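Local coordinates for insecticidal protein (Brevibacillus laterosporus, PDB 7ML9) that probably kills western corn rootworm by forming beta-barrel pores in membranes, as an insecticidal toxin of the epsilon-toxin/MTX2 branch of the aerolysin family, at residues Q123-P128 / I194-G199; K183-K188 / L312-I317; P190-K195 / Q306-P311; R203-L208 / K286-T291. All coordinates share one frame; numbering follows the deposited sequence.

Contact 1: Q123-P128 / I194-G199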
loop_
_atom_site.group_PDB
_atom_site.type_symbol
_atom_site.label_atom_id
_atom_site.label_comp_id
_atom_site.label_asym_id
_atom_site.label_seq_id
_atom_site.Cartn_x
_atom_site.Cartn_y
_atom_site.Cartn_z
ATOM N N GLN A 123 -4.029 2.223 52.300
ATOM C CA GLN A 123 -5.216 2.371 51.473
ATOM C C GLN A 123 -4.939 1.901 50.048
ATOM O O GLN A 123 -3.801 1.915 49.567
ATOM C CB GLN A 123 -5.723 3.841 51.460
ATOM C CG GLN A 123 -6.027 4.409 52.858
ATOM C CD GLN A 123 -7.311 3.856 53.447
ATOM O OE1 GLN A 123 -8.038 3.126 52.785
ATOM N NE2 GLN A 123 -7.584 4.187 54.712
ATOM N N GLU A 124 -6.000 1.474 49.380
ATOM C CA GLU A 124 -5.966 1.244 47.939
ATOM C C GLU A 124 -6.730 2.406 47.320
ATOM O O GLU A 124 -7.950 2.510 47.483
ATOM C CB GLU A 124 -6.562 -0.113 47.571
ATOM C CG GLU A 124 -5.504 -1.122 47.145
ATOM C CD GLU A 124 -5.920 -2.559 47.415
ATOM O OE1 GLU A 124 -5.032 -3.401 47.681
ATOM O OE2 GLU A 124 -7.141 -2.828 47.369
ATOM N N LEU A 125 -5.992 3.303 46.673
ATOM C CA LEU A 125 -6.502 4.577 46.181
ATOM C C LEU A 125 -6.571 4.543 44.658
ATOM O O LEU A 125 -5.616 4.119 44.000
ATOM C CB LEU A 125 -5.605 5.726 46.652
ATOM C CG LEU A 125 -5.527 5.873 48.179
ATOM C CD1 LEU A 125 -4.622 7.048 48.591
ATOM C CD2 LEU A 125 -6.924 6.035 48.714
ATOM N N LEU A 126 -7.700 4.988 44.115
ATOM C CA LEU A 126 -7.918 5.034 42.678
ATOM C C LEU A 126 -7.324 6.301 42.082
ATOM O O LEU A 126 -7.549 7.408 42.596
ATOM C CB LEU A 126 -9.415 4.957 42.378
ATOM C CG LEU A 126 -10.010 3.584 42.664
ATOM C CD1 LEU A 126 -11.512 3.673 42.872
ATOM C CD2 LEU A 126 -9.668 2.660 41.486
ATOM N N THR A 127 -6.562 6.137 40.996
ATOM C CA THR A 127 -6.020 7.279 40.275
ATOM C C THR A 127 -7.110 7.940 39.441
ATOM O O THR A 127 -8.143 7.334 39.142
ATOM C CB THR A 127 -4.871 6.857 39.355
ATOM O OG1 THR A 127 -5.377 6.033 38.291
ATOM C CG2 THR A 127 -3.802 6.110 40.116
ATOM N N PRO A 128 -6.910 9.193 39.054
ATOM C CA PRO A 128 -7.777 9.788 38.035
ATOM C C PRO A 128 -7.545 9.092 36.700
ATOM O O PRO A 128 -6.616 8.298 36.531
ATOM C CB PRO A 128 -7.336 11.255 37.990
ATOM C CG PRO A 128 -6.505 11.463 39.231
ATOM C CD PRO A 128 -5.897 10.138 39.549
ATOM N N ILE A 194 -4.076 1.815 43.392
ATOM C CA ILE A 194 -2.704 1.877 43.895
ATOM C C ILE A 194 -2.719 1.689 45.411
ATOM O O ILE A 194 -3.480 2.362 46.114
ATOM C CB ILE A 194 -2.030 3.216 43.540
ATOM C CG1 ILE A 194 -2.195 3.521 42.048
ATOM C CG2 ILE A 194 -0.570 3.192 43.939
ATOM C CD1 ILE A 194 -1.514 2.527 41.173
ATOM N N LYS A 195 -1.871 0.788 45.914
ATOM C CA LYS A 195 -1.703 0.640 47.359
ATOM C C LYS A 195 -0.776 1.741 47.867
ATOM O O LYS A 195 0.379 1.832 47.443
ATOM C CB LYS A 195 -1.153 -0.744 47.711
ATOM C CG LYS A 195 -0.820 -0.916 49.199
ATOM C CD LYS A 195 -0.916 -2.383 49.650
ATOM C CE LYS A 195 0.031 -2.685 50.817
ATOM N NZ LYS A 195 1.412 -2.152 50.579
ATOM N N VAL A 196 -1.291 2.600 48.744
ATOM C CA VAL A 196 -0.507 3.692 49.321
ATOM C C VAL A 196 -0.442 3.484 50.831
ATOM O O VAL A 196 -1.476 3.556 51.511
ATOM C CB VAL A 196 -1.106 5.064 48.979
ATOM C CG1 VAL A 196 -0.189 6.175 49.482
ATOM C CG2 VAL A 196 -1.336 5.191 47.463
ATOM N N PRO A 197 0.733 3.203 51.386
ATOM C CA PRO A 197 0.823 2.899 52.822
ATOM C C PRO A 197 0.534 4.102 53.713
ATOM O O PRO A 197 0.745 5.262 53.337
ATOM C CB PRO A 197 2.274 2.435 52.995
ATOM C CG PRO A 197 2.714 1.995 51.631
ATOM C CD PRO A 197 1.981 2.899 50.665
ATOM N N ALA A 198 0.081 3.802 54.935
ATOM C CA ALA A 198 -0.193 4.843 55.923
ATOM C C ALA A 198 0.960 5.840 56.005
ATOM O O ALA A 198 2.133 5.460 56.000
ATOM C CB ALA A 198 -0.446 4.203 57.298
ATOM N N GLY A 199 0.621 7.126 56.051
ATOM C CA GLY A 199 1.608 8.178 56.165
ATOM C C GLY A 199 2.385 8.490 54.904
ATOM O O GLY A 199 3.273 9.351 54.945
#
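A small two-stranded antiparallel sheet near the tip of this elongated toxin pairs strand 123-126 with strand 193-196. Gln123 and Val196 form one hydrogen-bonded pair: Gln123 N gives to Val196 O at 3.0 Å, almost straight at 174°, and Val196 N returns to Gln123 O at 2.7 Å, nearly along the C=O axis. Leu125 and Ile194 make the second, with Leu125 N to Ile194 O at 2.7 Å in the carbonyl plane. Between them Glu124 and Lys195 are a non-hydrogen-bonded pair, whose long polar chains suit the exposed face. The other face is largely apolar, with Leu125, Ile194 and Val196; Gln123 also starts from it but turns its amide end away. Leu125 CG stands anti to its carbonyl carbon (chi1 -61°), so that CD1 meets Val196 CG2 at 3.9 Å, the two chains crossing at about a right angle. Past the strand end, Thr127 CG2, anti to Thr127's own carbonyl carbon, lies 3.6 Å from Ile194 CG1. Thr127 OG1 bonds to Pro128 O and to the backbone of Gln192. Beta-branched Ile194 and Val196 fit extended backbone and also pack on Leu114 of strand 86-115, making this a long-range two-stranded antiparallel sheet laid against the larger sheet of an aerolysin-type beta fold.

Contact 2: K183-K188 / L312-I317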
loop_
_atom_site.group_PDB
_atom_site.type_symbol
_atom_site.label_atom_id
_atom_site.label_comp_id
_atom_site.label_asym_id
_atom_site.label_seq_id
_atom_site.Cartn_x
_atom_site.Cartn_y
_atom_site.Cartn_z
ATOM N N LYS A 183 -6.748 11.770 11.846
ATOM C CA LYS A 183 -7.817 11.805 12.831
ATOM C C LYS A 183 -7.235 12.342 14.129
ATOM O O LYS A 183 -6.212 11.839 14.605
ATOM C CB LYS A 183 -8.428 10.427 13.096
ATOM C CG LYS A 183 -8.814 9.602 11.897
ATOM C CD LYS A 183 -9.483 8.327 12.374
ATOM C CE LYS A 183 -9.429 7.239 11.315
ATOM N NZ LYS A 183 -10.327 7.556 10.177
ATOM N N GLN A 184 -7.864 13.367 14.693
ATOM C CA GLN A 184 -7.614 13.674 16.090
ATOM C C GLN A 184 -8.433 12.715 16.933
ATOM O O GLN A 184 -9.603 12.450 16.639
ATOM C CB GLN A 184 -7.962 15.122 16.424
ATOM C CG GLN A 184 -6.847 16.078 16.087
ATOM C CD GLN A 184 -6.854 16.435 14.619
ATOM O OE1 GLN A 184 -7.916 16.552 14.013
ATOM N NE2 GLN A 184 -5.674 16.594 14.037
ATOM N N VAL A 185 -7.802 12.153 17.960
ATOM C CA VAL A 185 -8.488 11.232 18.848
ATOM C C VAL A 185 -8.162 11.635 20.278
ATOM O O VAL A 185 -7.188 12.338 20.550
ATOM C CB VAL A 185 -8.093 9.754 18.597
ATOM C CG1 VAL A 185 -8.439 9.327 17.171
ATOM C CG2 VAL A 185 -6.595 9.547 18.873
ATOM N N SER A 186 -9.010 11.200 21.186
ATOM C CA SER A 186 -8.729 11.302 22.608
ATOM C C SER A 186 -8.392 9.904 23.100
ATOM O O SER A 186 -9.183 8.969 22.912
ATOM C CB SER A 186 -9.917 11.885 23.375
ATOM O OG SER A 186 -9.535 12.231 24.696
ATOM N N TYR A 187 -7.208 9.761 23.688
ATOM C CA TYR A 187 -6.807 8.550 24.386
ATOM C C TYR A 187 -7.041 8.737 25.878
ATOM O O TYR A 187 -6.750 9.804 26.423
ATOM C CB TYR A 187 -5.334 8.233 24.143
ATOM C CG TYR A 187 -4.997 7.888 22.703
ATOM C CD1 TYR A 187 -5.825 7.074 21.950
ATOM C CD2 TYR A 187 -3.831 8.359 22.119
ATOM C CE1 TYR A 187 -5.500 6.743 20.635
ATOM C CE2 TYR A 187 -3.498 8.035 20.799
ATOM C CZ TYR A 187 -4.340 7.232 20.074
ATOM O OH TYR A 187 -4.003 6.912 18.771
ATOM N N LYS A 188 -7.552 7.701 26.534
ATOM C CA LYS A 188 -7.856 7.762 27.957
ATOM C C LYS A 188 -7.307 6.523 28.653
ATOM O O LYS A 188 -7.388 5.411 28.119
ATOM C CB LYS A 188 -9.361 7.878 28.170
ATOM C CG LYS A 188 -9.818 7.899 29.606
ATOM C CD LYS A 188 -11.295 8.259 29.673
ATOM C CE LYS A 188 -12.120 7.387 28.746
ATOM N NZ LYS A 188 -13.199 6.658 29.471
ATOM N N LEU A 312 -5.208 1.700 26.603
ATOM C CA LEU A 312 -5.926 2.955 26.406
ATOM C C LEU A 312 -7.333 2.712 25.864
ATOM O O LEU A 312 -7.647 1.653 25.320
ATOM C CB LEU A 312 -5.138 3.892 25.484
ATOM C CG LEU A 312 -4.784 3.487 24.043
ATOM C CD1 LEU A 312 -5.985 3.601 23.105
ATOM C CD2 LEU A 312 -3.636 4.330 23.527
ATOM N N ILE A 313 -8.188 3.715 26.041
ATOM C CA ILE A 313 -9.520 3.758 25.450
ATOM C C ILE A 313 -9.521 4.888 24.432
ATOM O O ILE A 313 -9.159 6.024 24.763
ATOM C CB ILE A 313 -10.610 3.976 26.511
ATOM C CG1 ILE A 313 -10.627 2.827 27.511
ATOM C CG2 ILE A 313 -11.981 4.100 25.865
ATOM C CD1 ILE A 313 -11.396 3.177 28.768
ATOM N N ARG A 314 -9.919 4.580 23.199
ATOM C CA ARG A 314 -9.771 5.491 22.072
ATOM C C ARG A 314 -11.129 6.054 21.676
ATOM O O ARG A 314 -12.097 5.300 21.519
ATOM C CB ARG A 314 -9.119 4.773 20.887
ATOM C CG ARG A 314 -8.769 5.657 19.693
ATOM C CD ARG A 314 -8.399 4.797 18.473
ATOM N NE ARG A 314 -8.416 5.560 17.225
ATOM C CZ ARG A 314 -9.460 5.622 16.400
ATOM N NH1 ARG A 314 -10.583 4.976 16.699
ATOM N NH2 ARG A 314 -9.383 6.342 15.284
ATOM N N THR A 315 -11.198 7.375 21.519
ATOM C CA THR A 315 -12.406 8.055 21.060
ATOM C C THR A 315 -12.030 9.057 19.984
ATOM O O THR A 315 -11.233 9.969 20.238
ATOM C CB THR A 315 -13.117 8.762 22.212
ATOM O OG1 THR A 315 -13.384 7.812 23.251
ATOM C CG2 THR A 315 -14.423 9.369 21.721
ATOM N N GLU A 316 -12.597 8.894 18.783
ATOM C CA GLU A 316 -12.315 9.832 17.704
ATOM C C GLU A 316 -13.082 11.128 17.929
ATOM O O GLU A 316 -14.228 11.119 18.382
ATOM C CB GLU A 316 -12.677 9.240 16.333
ATOM C CG GLU A 316 -12.340 10.181 15.162
ATOM C CD GLU A 316 -12.657 9.604 13.777
ATOM O OE1 GLU A 316 -12.733 8.367 13.626
ATOM O OE2 GLU A 316 -12.818 10.404 12.832
ATOM N N ILE A 317 -12.429 12.254 17.634
ATOM C CA ILE A 317 -13.121 13.536 17.679
ATOM C C ILE A 317 -13.295 14.055 16.255
ATOM O O ILE A 317 -14.424 14.101 15.745
ATOM C CB ILE A 317 -12.407 14.558 18.584
ATOM C CG1 ILE A 317 -10.890 14.490 18.505
ATOM C CG2 ILE A 317 -12.743 14.290 20.032
ATOM C CD1 ILE A 317 -10.175 15.542 19.362
#
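Strands 178-189 and 303-323 run antiparallel here as neighbours in the large sheet, and the two faces of the pair differ. Ser186 N bonds to Thr315 O at 2.7 Å, with Thr315 N answering to Ser186 O; Lys188 and Ile313 also exchange two bonds, Lys188 N to Ile313 O being the more bent (140°).

The tight face carries Val185, Tyr187 and Arg314, with Leu312 beside them. Leu312 holds CG in the crowded position between N and the carbonyl carbon (chi1 60°), which lays CD2 over one face of the Tyr187 ring, 4.0 Å from its centroid, a CH-pi contact. Val185 CG2 covers the opposite face. Arg314, extended from CG to NE, runs alongside the tyrosine with CG 3.6 Å from Tyr187 CE1 at the ring edge; its guanidinium plane is turned 49° from the ring. Tyr187 OH and Arg314 NE both reach Glu136 of strand 130-147, so a hydroxyl and a charge share one carboxylate.

Farther along this face the packing loosens. Lys183 CD touches Arg314 NH2 at 3.5 Å, meeting the guanidinium at its edge. In the conformer given, Lys183 NZ lies 4.3 Å from Glu316 OE1, too far for a salt bridge though the charges should still attract.

The other face is mixed and mostly polar: the hydroxyls of Ser186 and Thr315 and a flexible Lys188 suit its exposure, while exposed Ile313 lies alongside Lys188. One covered, aromatic-lined face and one more open, mainly polar face fit a broadly amphipathic antiparallel beta-sheet, here in the long-stranded body of an aerolysin-type toxin.

Contact 3: P190-K195 / Q306-P311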
loop_
_atom_site.group_PDB
_atom_site.type_symbol
_atom_site.label_atom_id
_atom_site.label_comp_id
_atom_site.label_asym_id
_atom_site.label_seq_id
_atom_site.Cartn_x
_atom_site.Cartn_y
_atom_site.Cartn_z
ATOM N N PRO A 190 -7.877 4.201 31.925
ATOM C CA PRO A 190 -8.833 3.986 33.014
ATOM C C PRO A 190 -8.166 4.162 34.374
ATOM O O PRO A 190 -6.943 4.072 34.525
ATOM C CB PRO A 190 -9.308 2.542 32.804
ATOM C CG PRO A 190 -8.964 2.228 31.375
ATOM C CD PRO A 190 -7.720 3.008 31.077
ATOM N N SER A 191 -8.999 4.467 35.358
ATOM C CA SER A 191 -8.547 4.607 36.736
ATOM C C SER A 191 -7.876 3.323 37.226
ATOM O O SER A 191 -8.391 2.225 37.011
ATOM C CB SER A 191 -9.750 4.953 37.614
ATOM O OG SER A 191 -9.380 5.030 38.981
ATOM N N GLN A 192 -6.727 3.464 37.887
ATOM C CA GLN A 192 -5.972 2.345 38.436
ATOM C C GLN A 192 -5.990 2.389 39.963
ATOM O O GLN A 192 -6.034 3.464 40.570
ATOM C CB GLN A 192 -4.520 2.354 37.944
ATOM C CG GLN A 192 -4.373 2.319 36.420
ATOM C CD GLN A 192 -5.045 1.095 35.811
ATOM O OE1 GLN A 192 -5.893 1.208 34.921
ATOM N NE2 GLN A 192 -4.675 -0.084 36.304
ATOM N N LYS A 193 -5.944 1.206 40.574
ATOM C CA LYS A 193 -5.943 1.040 42.025
ATOM C C LYS A 193 -4.499 0.910 42.506
ATOM O O LYS A 193 -3.776 0.009 42.069
ATOM C CB LYS A 193 -6.766 -0.189 42.427
ATOM C CG LYS A 193 -7.372 -0.103 43.827
ATOM C CD LYS A 193 -8.906 -0.021 43.795
ATOM C CE LYS A 193 -9.518 0.201 45.196
ATOM N NZ LYS A 193 -10.427 1.394 45.311
ATOM N N ILE A 194 -4.076 1.815 43.392
ATOM C CA ILE A 194 -2.704 1.877 43.895
ATOM C C ILE A 194 -2.719 1.689 45.411
ATOM O O ILE A 194 -3.480 2.362 46.114
ATOM C CB ILE A 194 -2.030 3.216 43.540
ATOM C CG1 ILE A 194 -2.195 3.521 42.048
ATOM C CG2 ILE A 194 -0.570 3.192 43.939
ATOM C CD1 ILE A 194 -1.514 2.527 41.173
ATOM N N LYS A 195 -1.871 0.788 45.914
ATOM C CA LYS A 195 -1.703 0.640 47.359
ATOM C C LYS A 195 -0.776 1.741 47.867
ATOM O O LYS A 195 0.379 1.832 47.443
ATOM C CB LYS A 195 -1.153 -0.744 47.711
ATOM C CG LYS A 195 -0.820 -0.916 49.199
ATOM C CD LYS A 195 -0.916 -2.383 49.650
ATOM C CE LYS A 195 0.031 -2.685 50.817
ATOM N NZ LYS A 195 1.412 -2.152 50.579
ATOM N N GLN A 306 6.578 1.731 41.551
ATOM C CA GLN A 306 5.762 0.839 40.747
ATOM C C GLN A 306 5.590 1.484 39.380
ATOM O O GLN A 306 5.605 2.717 39.257
ATOM C CB GLN A 306 4.404 0.601 41.418
ATOM C CG GLN A 306 3.515 -0.432 40.768
ATOM C CD GLN A 306 2.124 -0.428 41.367
ATOM O OE1 GLN A 306 1.834 0.353 42.277
ATOM N NE2 GLN A 306 1.252 -1.293 40.861
ATOM N N GLU A 307 5.480 0.642 38.353
ATOM C CA GLU A 307 5.085 1.079 37.019
ATOM C C GLU A 307 4.002 0.145 36.508
ATOM O O GLU A 307 4.037 -1.061 36.772
ATOM C CB GLU A 307 6.265 1.125 36.046
ATOM C CG GLU A 307 7.217 2.266 36.337
ATOM C CD GLU A 307 8.317 2.414 35.307
ATOM O OE1 GLU A 307 8.456 1.518 34.452
ATOM O OE2 GLU A 307 9.053 3.425 35.356
ATOM N N ILE A 308 3.017 0.716 35.815
ATOM C CA ILE A 308 1.861 -0.024 35.329
ATOM C C ILE A 308 1.659 0.309 33.859
ATOM O O ILE A 308 1.576 1.487 33.493
ATOM C CB ILE A 308 0.581 0.317 36.114
ATOM C CG1 ILE A 308 0.849 0.398 37.614
ATOM C CG2 ILE A 308 -0.525 -0.683 35.806
ATOM C CD1 ILE A 308 -0.394 0.714 38.398
ATOM N N LYS A 309 1.562 -0.723 33.025
ATOM C CA LYS A 309 1.110 -0.567 31.650
ATOM C C LYS A 309 -0.408 -0.654 31.634
ATOM O O LYS A 309 -0.984 -1.609 32.161
ATOM C CB LYS A 309 1.718 -1.649 30.758
ATOM C CG LYS A 309 2.965 -1.214 30.007
ATOM C CD LYS A 309 3.067 -1.954 28.678
ATOM C CE LYS A 309 4.415 -1.737 28.020
ATOM N NZ LYS A 309 4.259 -1.245 26.625
ATOM N N VAL A 310 -1.054 0.346 31.040
ATOM C CA VAL A 310 -2.502 0.485 31.067
ATOM C C VAL A 310 -2.999 0.516 29.624
ATOM O O VAL A 310 -2.502 1.319 28.833
ATOM C CB VAL A 310 -2.954 1.752 31.813
ATOM C CG1 VAL A 310 -4.467 1.910 31.729
ATOM C CG2 VAL A 310 -2.483 1.689 33.263
ATOM N N PRO A 311 -3.960 -0.329 29.246
ATOM C CA PRO A 311 -4.518 -0.241 27.887
ATOM C C PRO A 311 -5.356 1.017 27.740
ATOM O O PRO A 311 -6.127 1.364 28.635
ATOM C CB PRO A 311 -5.392 -1.500 27.767
ATOM C CG PRO A 311 -5.094 -2.330 29.002
ATOM C CD PRO A 311 -4.621 -1.367 30.046
HETATM O O HOH W 1 -0.207 -0.796 43.941
#
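Segments 190-195 and 306-311 run in nearly opposite directions, 164° apart end to end, yet they exchange no direct hydrogen bond: even their nearest CA atoms, those of Pro190 and Val310, are 7.5 Å apart. Side chains therefore fill the gap between a small sheet and a strand of the large one. Ile194 CD1 meets Ile308 CD1 at 3.5 Å, tighter than usual, as two branched chains crossing obliquely; Ile194 CD1 is brought there by CG1 standing anti to the carbonyl carbon and a further bend at chi2 (-64°), while Ile308 runs straight on (chi2 -179°). Val310 spreads its two methyls over different neighbours. Its CG1 sits 3.5 Å from Pro190 CD, and its CG2 is 3.7 Å from Gln192 CG as these two chains approach tip to tip. The rigid proline ring also rests Pro190 CD against Pro311 O at 3.3 Å. At the other end Gln306, extended beyond CG, uses OE1 to accept from a water (2.9 Å), and that water accepts in turn from Lys195 N at 3.0 Å. Gln306 also bonds through its backbone to Ile287. Apolar carbons thus supply most of the adhesion, and the single water bridge gives an edge N-H of the small sheet a polar partner.

Contact 4: R203-L208 / K286-T291. With EDO (1,2-ethanediol), chain I.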
loop_
_atom_site.group_PDB
_atom_site.type_symbol
_atom_site.label_atom_id
_atom_site.label_comp_id
_atom_site.label_asym_id
_atom_site.label_seq_id
_atom_site.Cartn_x
_atom_site.Cartn_y
_atom_site.Cartn_z
ATOM N N ARG A 203 3.024 10.072 44.034
ATOM C CA ARG A 203 2.770 10.852 42.835
ATOM C C ARG A 203 2.634 9.872 41.684
ATOM O O ARG A 203 3.466 8.972 41.545
ATOM C CB ARG A 203 3.910 11.833 42.580
ATOM C CG ARG A 203 3.682 12.773 41.438
ATOM C CD ARG A 203 4.666 13.920 41.526
ATOM N NE ARG A 203 5.951 13.570 40.935
ATOM C CZ ARG A 203 7.089 14.204 41.190
ATOM N NH1 ARG A 203 7.105 15.221 42.044
ATOM N NH2 ARG A 203 8.215 13.816 40.598
ATOM N N VAL A 204 1.573 10.015 40.892
ATOM C CA VAL A 204 1.374 9.210 39.689
ATOM C C VAL A 204 1.652 10.094 38.483
ATOM O O VAL A 204 0.978 11.112 38.298
ATOM C CB VAL A 204 -0.046 8.634 39.610
ATOM C CG1 VAL A 204 -0.165 7.706 38.391
ATOM C CG2 VAL A 204 -0.385 7.901 40.884
ATOM N N LEU A 205 2.645 9.716 37.675
ATOM C CA LEU A 205 2.937 10.366 36.400
ATOM C C LEU A 205 2.483 9.464 35.261
ATOM O O LEU A 205 2.717 8.250 35.293
ATOM C CB LEU A 205 4.429 10.652 36.234
ATOM C CG LEU A 205 5.253 11.380 37.293
ATOM C CD1 LEU A 205 6.651 11.646 36.756
ATOM C CD2 LEU A 205 4.628 12.674 37.643
ATOM N N ALA A 206 1.851 10.054 34.242
ATOM C CA ALA A 206 1.302 9.295 33.122
ATOM C C ALA A 206 2.020 9.676 31.835
ATOM O O ALA A 206 2.313 10.858 31.595
ATOM C CB ALA A 206 -0.209 9.526 32.956
ATOM N N TYR A 207 2.307 8.663 31.014
ATOM C CA TYR A 207 2.950 8.846 29.722
ATOM C C TYR A 207 2.193 8.055 28.671
ATOM O O TYR A 207 1.785 6.916 28.916
ATOM C CB TYR A 207 4.409 8.393 29.745
ATOM C CG TYR A 207 5.270 9.157 30.710
ATOM C CD1 TYR A 207 5.296 8.818 32.059
ATOM C CD2 TYR A 207 6.058 10.207 30.280
ATOM C CE1 TYR A 207 6.089 9.516 32.952
ATOM C CE2 TYR A 207 6.861 10.909 31.168
ATOM C CZ TYR A 207 6.866 10.554 32.505
ATOM O OH TYR A 207 7.647 11.244 33.401
ATOM N N LEU A 208 1.982 8.672 27.506
ATOM C CA LEU A 208 1.392 7.970 26.373
ATOM C C LEU A 208 2.523 7.341 25.562
ATOM O O LEU A 208 3.455 8.038 25.144
ATOM C CB LEU A 208 0.571 8.919 25.499
ATOM C CG LEU A 208 0.008 8.316 24.203
ATOM C CD1 LEU A 208 -1.079 7.296 24.496
ATOM C CD2 LEU A 208 -0.526 9.426 23.305
ATOM N N LYS A 286 3.772 5.759 36.141
ATOM C CA LYS A 286 4.951 5.679 36.986
ATOM C C LYS A 286 4.579 6.216 38.366
ATOM O O LYS A 286 4.112 7.356 38.485
ATOM C CB LYS A 286 6.079 6.479 36.345
ATOM C CG LYS A 286 7.358 6.641 37.114
ATOM C CD LYS A 286 8.155 7.770 36.472
ATOM C CE LYS A 286 9.587 7.385 36.172
ATOM N NZ LYS A 286 10.543 8.370 36.757
ATOM N N ILE A 287 4.764 5.392 39.396
ATOM C CA ILE A 287 4.369 5.723 40.765
ATOM C C ILE A 287 5.612 6.099 41.554
ATOM O O ILE A 287 6.536 5.289 41.680
ATOM C CB ILE A 287 3.652 4.546 41.439
ATOM C CG1 ILE A 287 2.592 3.957 40.513
ATOM C CG2 ILE A 287 3.094 4.975 42.805
ATOM C CD1 ILE A 287 1.523 4.932 40.108
ATOM N N GLU A 288 5.632 7.314 42.102
ATOM C CA GLU A 288 6.775 7.817 42.851
ATOM C C GLU A 288 6.391 8.090 44.300
ATOM O O GLU A 288 5.325 8.644 44.578
ATOM C CB GLU A 288 7.329 9.100 42.241
ATOM C CG GLU A 288 7.938 8.935 40.863
ATOM C CD GLU A 288 8.492 10.239 40.315
ATOM O OE1 GLU A 288 8.160 11.311 40.874
ATOM O OE2 GLU A 288 9.266 10.191 39.329
ATOM N N ASP A 289 7.279 7.714 45.216
ATOM C CA ASP A 289 7.121 8.027 46.635
ATOM C C ASP A 289 7.723 9.406 46.862
ATOM O O ASP A 289 8.939 9.587 46.731
ATOM C CB ASP A 289 7.807 6.964 47.490
ATOM C CG ASP A 289 7.517 7.119 48.984
ATOM O OD1 ASP A 289 7.017 8.183 49.399
ATOM O OD2 ASP A 289 7.792 6.161 49.736
ATOM N N ILE A 290 6.878 10.385 47.172
ATOM C CA ILE A 290 7.335 11.742 47.425
ATOM C C ILE A 290 7.104 12.139 48.881
ATOM O O ILE A 290 7.049 13.322 49.193
ATOM C CB ILE A 290 6.675 12.748 46.469
ATOM C CG1 ILE A 290 5.156 12.647 46.554
ATOM C CG2 ILE A 290 7.152 12.509 45.046
ATOM C CD1 ILE A 290 4.444 13.898 46.078
ATOM N N THR A 291 6.932 11.153 49.761
ATOM C CA THR A 291 6.729 11.427 51.183
ATOM C C THR A 291 7.819 12.347 51.731
ATOM O O THR A 291 7.530 13.403 52.308
ATOM C CB THR A 291 6.691 10.106 51.951
ATOM O OG1 THR A 291 5.700 9.247 51.369
ATOM C CG2 THR A 291 6.374 10.341 53.433
HETATM C C1 EDO I . 3.148 16.812 42.681
HETATM O O1 EDO I . 2.150 16.761 41.655
HETATM C C2 EDO I . 4.347 17.617 42.209
HETATM O O2 EDO I . 5.524 16.841 42.452
#
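The short strands 203-208 and 286-289, parts of 201-229 and 266-289, run antiparallel with axes 4.8 Å apart at closest, joined by regular backbone bonds such as Lys286 N to Leu205 O, 2.8 Å and 174°. Arg203 and Glu288 face each other as a hydrogen-bonded pair and point the same way. Arg203 starts with CG anti to N and bends at chi3 (84°), bringing NH2 within 2.5 Å of Glu288 OE1, a very short salt bridge whose two planes are turned 49° apart. Glu288, extended beyond CG, offers OE2 to Lys286 NZ at 3.4 Å, a weak bond within a salt bridge. Ile290 CG2 lies over one face of the guanidinium, toward its rim, 4.0 Å from Arg203 NH1. At the edge NH1 meets O2 of an ethanediol, probably from the crystallisation liquor, at a very short 2.3 Å. On the opposite face of the sheet, Ile287 CD1 nestles against both methyls of Val204, 3.6 Å from CG2; these branched residues suit the buried side, where Val204 also packs on Phe130. At the end of the strand, Asp289 OD1 takes the N of Thr291 on its anti lone pair, an Asx turn, and also accepts from Thr291 OG1 on its syn one. Flanked by two cations, the buried Glu288 carboxylate would be expected to stay ionised.

How the contacts relate
From the N terminus, strand 123-126 meets strand 193-196 in contact 1, closing a loop of 65 intervening residues. Strand 178-189 lies inside that loop but pairs with strand 303-323 much later, so contacts 1 and 2 cross. Contact 3 starts on the stretch where contact 1 ends, sharing Ile194 and Lys195, and nests within the loop of contact 2. Contact 4 opens after contact 1 has closed and is nested inside both contact 2 and contact 3. Contacts 2 and 4 build the large sheet, whereas contact 3 packs the small sheet of contact 1 against it. Ile194 touches Ile287, and Leu208 touches Tyr187 and Leu312, so the packing runs on from contact to contact.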